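Local coordinates for protein putative oxidoreductase FAD-binding subunit (Sulfolobus tokodaii, PDB 4ZOH) that probably passes electrons through a bound flavin-adenine dinucleotide, as the FAD-binding subunit of an oxidoreductase related to the molybdopterin dehydrogenases, at residues Ala128-Thr133 and Lys144-Asp149. Sequence-based numbering, arbitrary orientation.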
ATOM      1  N   ALA B 128     -36.643  30.873 -32.519  1.00 42.64           N
ATOM      2  CA  ALA B 128     -36.549  29.425 -32.437  1.00 36.08           C
ATOM      3  C   ALA B 128     -37.864  28.799 -31.976  1.00 37.27           C
ATOM      4  O   ALA B 128     -38.643  29.444 -31.210  1.00 34.88           O
ATOM      5  CB  ALA B 128     -35.447  29.042 -31.468  1.00 37.05           C
ATOM      6  N   LYS B 129     -38.094  27.543 -32.414  1.00 32.87           N
ATOM      7  CA  LYS B 129     -39.188  26.725 -31.844  1.00 40.50           C
ATOM      8  C   LYS B 129     -38.709  25.365 -31.292  1.00 37.98           C
ATOM      9  O   LYS B 129     -37.776  24.759 -31.832  1.00 37.82           O
ATOM     10  CB  LYS B 129     -40.256  26.429 -32.913  1.00 40.92           C
ATOM     11  CG  LYS B 129     -40.986  27.637 -33.484  1.00 49.07           C
ATOM     12  CD  LYS B 129     -42.033  27.184 -34.527  1.00 47.59           C
ATOM     13  CE  LYS B 129     -42.669  28.358 -35.274  1.00 49.54           C
ATOM     14  NZ  LYS B 129     -43.072  29.443 -34.332  1.00 52.02           N
ATOM     15  N   VAL B 130     -39.471  24.863 -30.315  1.00 38.81           N
ATOM     16  CA  VAL B 130     -39.161  23.687 -29.505  1.00 36.84           C
ATOM     17  C   VAL B 130     -40.219  22.620 -29.793  1.00 43.97           C
ATOM     18  O   VAL B 130     -41.401  22.826 -29.507  1.00 40.72           O
ATOM     19  CB  VAL B 130     -39.128  24.010 -27.996  1.00 34.42           C
ATOM     20  CG1 VAL B 130     -38.622  22.806 -27.179  1.00 34.69           C
ATOM     21  CG2 VAL B 130     -38.279  25.266 -27.697  1.00 31.49           C
ATOM     22  N   LYS B 131     -39.802  21.510 -30.420  1.00 43.82           N
ATOM     23  CA  LYS B 131     -40.684  20.369 -30.583  1.00 42.71           C
ATOM     24  C   LYS B 131     -40.600  19.570 -29.283  1.00 43.28           C
ATOM     25  O   LYS B 131     -39.508  19.191 -28.855  1.00 48.90           O
ATOM     26  CB  LYS B 131     -40.299  19.527 -31.804  1.00 42.43           C
ATOM     27  CG  LYS B 131     -41.163  18.272 -32.025  1.00 39.01           C
ATOM     28  CD  LYS B 131     -40.803  17.578 -33.324  1.00 46.12           C
ATOM     29  CE  LYS B 131     -41.269  18.380 -34.558  1.00 58.83           C
ATOM     30  NZ  LYS B 131     -40.843  17.809 -35.883  1.00 59.01           N
ATOM     31  N   ILE B 132     -41.760  19.352 -28.661  1.00 41.95           N
ATOM     32  CA  ILE B 132     -41.911  18.614 -27.410  1.00 39.93           C
ATOM     33  C   ILE B 132     -42.627  17.314 -27.707  1.00 45.41           C
ATOM     34  O   ILE B 132     -43.691  17.340 -28.321  1.00 49.64           O
ATOM     35  CB  ILE B 132     -42.701  19.433 -26.375  1.00 37.00           C
ATOM     36  CG1 ILE B 132     -42.005  20.766 -26.126  1.00 37.27           C
ATOM     37  CG2 ILE B 132     -42.893  18.633 -25.092  1.00 39.56           C
ATOM     38  CD1 ILE B 132     -42.770  21.751 -25.251  1.00 41.33           C
ATOM     39  N   THR B 133     -42.053  16.180 -27.298  1.00 38.04           N
ATOM     40  CA  THR B 133     -42.677  14.900 -27.537  1.00 37.51           C
ATOM     41  C   THR B 133     -43.227  14.198 -26.303  1.00 43.36           C
ATOM     42  O   THR B 133     -42.651  14.232 -25.220  1.00 47.71           O
ATOM     43  CB  THR B 133     -41.763  13.984 -28.343  1.00 36.38           C
ATOM     44  OG1 THR B 133     -41.387  14.670 -29.533  1.00 35.35           O
ATOM     45  CG2 THR B 133     -42.471  12.703 -28.731  1.00 36.06           C
ATOM     46  N   LYS B 144     -40.142  31.557 -26.961  1.00 39.50           N
ATOM     47  CA  LYS B 144     -40.523  32.561 -25.966  1.00 44.67           C
ATOM     48  C   LYS B 144     -41.486  32.044 -24.923  1.00 42.61           C
ATOM     49  O   LYS B 144     -41.379  32.404 -23.740  1.00 41.45           O
ATOM     50  CB  LYS B 144     -41.077  33.866 -26.568  1.00 45.22           C
ATOM     51  CG  LYS B 144     -41.312  34.895 -25.460  1.00 37.96           C
ATOM     52  CD  LYS B 144     -42.198  36.040 -25.907  1.00 43.14           C
ATOM     53  CE  LYS B 144     -42.142  37.154 -24.895  1.00 39.73           C
ATOM     54  NZ  LYS B 144     -42.587  38.388 -25.592  1.00 54.55           N
ATOM     55  N   SER B 145     -42.417  31.206 -25.360  1.00 41.96           N
ATOM     56  CA  SER B 145     -43.421  30.645 -24.471  1.00 45.98           C
ATOM     57  C   SER B 145     -42.892  29.445 -23.702  1.00 43.52           C
ATOM     58  O   SER B 145     -43.396  29.151 -22.614  1.00 41.31           O
ATOM     59  CB  SER B 145     -44.656  30.210 -25.271  1.00 48.42           C
ATOM     60  OG  SER B 145     -45.037  31.225 -26.195  1.00 57.70           O
ATOM     61  N   PHE B 146     -41.910  28.744 -24.283  1.00 41.34           N
ATOM     62  CA  PHE B 146     -41.321  27.564 -23.649  1.00 41.50           C
ATOM     63  C   PHE B 146     -40.583  27.956 -22.356  1.00 43.58           C
ATOM     64  O   PHE B 146     -40.672  27.268 -21.315  1.00 43.76           O
ATOM     65  CB  PHE B 146     -40.424  26.845 -24.636  1.00 43.15           C
ATOM     66  CG  PHE B 146     -39.711  25.662 -24.064  1.00 43.50           C
ATOM     67  CD1 PHE B 146     -40.376  24.442 -23.895  1.00 41.87           C
ATOM     68  CD2 PHE B 146     -38.354  25.748 -23.724  1.00 43.46           C
ATOM     69  CE1 PHE B 146     -39.715  23.331 -23.363  1.00 40.58           C
ATOM     70  CE2 PHE B 146     -37.697  24.649 -23.189  1.00 39.72           C
ATOM     71  CZ  PHE B 146     -38.370  23.437 -23.028  1.00 35.67           C
ATOM     72  N   ALA B 147     -39.932  29.107 -22.409  1.00 39.72           N
ATOM     73  CA  ALA B 147     -39.158  29.589 -21.293  1.00 40.99           C
ATOM     74  C   ALA B 147     -40.021  30.334 -20.282  1.00 40.57           C
ATOM     75  O   ALA B 147     -39.972  31.547 -20.170  1.00 42.71           O
ATOM     76  CB  ALA B 147     -37.948  30.400 -21.782  1.00 34.22           C
ATOM     77  N   LYS B 148     -40.802  29.573 -19.522  1.00 46.13           N
ATOM     78  CA  LYS B 148     -41.741  30.143 -18.551  1.00 43.27           C
ATOM     79  C   LYS B 148     -41.108  31.002 -17.442  1.00 45.76           C
ATOM     80  O   LYS B 148     -41.714  31.972 -17.020  1.00 47.12           O
ATOM     81  CB  LYS B 148     -42.589  29.036 -17.949  1.00 49.91           C
ATOM     82  CG  LYS B 148     -43.504  28.329 -18.954  1.00 49.62           C
ATOM     83  CD  LYS B 148     -44.281  27.148 -18.352  1.00 58.08           C
ATOM     84  CE  LYS B 148     -45.053  27.471 -17.074  1.00 60.14           C
ATOM     85  NZ  LYS B 148     -44.900  26.393 -16.047  1.00 65.31           N
ATOM     86  N   ASP B 149     -39.905  30.670 -16.967  1.00 39.34           N
ATOM     87  CA  ASP B 149     -39.232  31.466 -15.900  1.00 42.02           C
ATOM     88  C   ASP B 149     -37.826  30.843 -15.711  1.00 40.81           C
ATOM     89  O   ASP B 149     -37.564  29.790 -16.276  1.00 37.12           O
ATOM     90  CB  ASP B 149     -40.063  31.423 -14.590  1.00 44.32           C
ATOM     91  CG  ASP B 149     -39.705  32.521 -13.569  1.00 44.68           C
ATOM     92  OD1 ASP B 149     -38.749  33.325 -13.678  1.00 51.19           O
ATOM     93  OD2 ASP B 149     -40.394  32.544 -12.552  1.00 50.56           O
TER
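Val130 meets the ring of Phe146 with both of its methyl groups, coming from one face. Val130 CG1 stands over the middle, 4.0 Å from the centroid of the Phe146 ring and 13° off the ring normal, a CH-pi contact. The other branch, CG2 of Val130, packs at the CB-bearing end of the ring, 3.9 Å from Phe146 CG. A beta-branched residue suits this place, because its two methyls spread along the flat face from a short stem. Lys131, on the far side of the strand, turns to the neighbouring strand 160-167, where its ammonium group forms a salt bridge with Glu163. This in-and-out alternation is that of a beta strand whose inward side chains meet a short helix: strand 129-134 belongs to the antiparallel sheet of the FAD-binding domain, and hairpin partner 137-142 leads straight into helix 143-146, which folds back over it. Two residues on from Val130, Ile132 faces the helix again. Its longer, extended branch (chi2 173°) carries CD1 to the ring edge, near the plane, 3.8 Å from Phe146 CD1. A flat aromatic ring suits this place because it offers a broad face to Val130 and an edge to Ile132. With CG anti to the backbone N (chi1 177°), Phe146 projects from the end of the short helix toward the sheet, where Val141 of strand 137-142 touches its side chain and Leu155, on a loop, joins in; the side chain of Phe146 lies about 7 Å from the bound FAD.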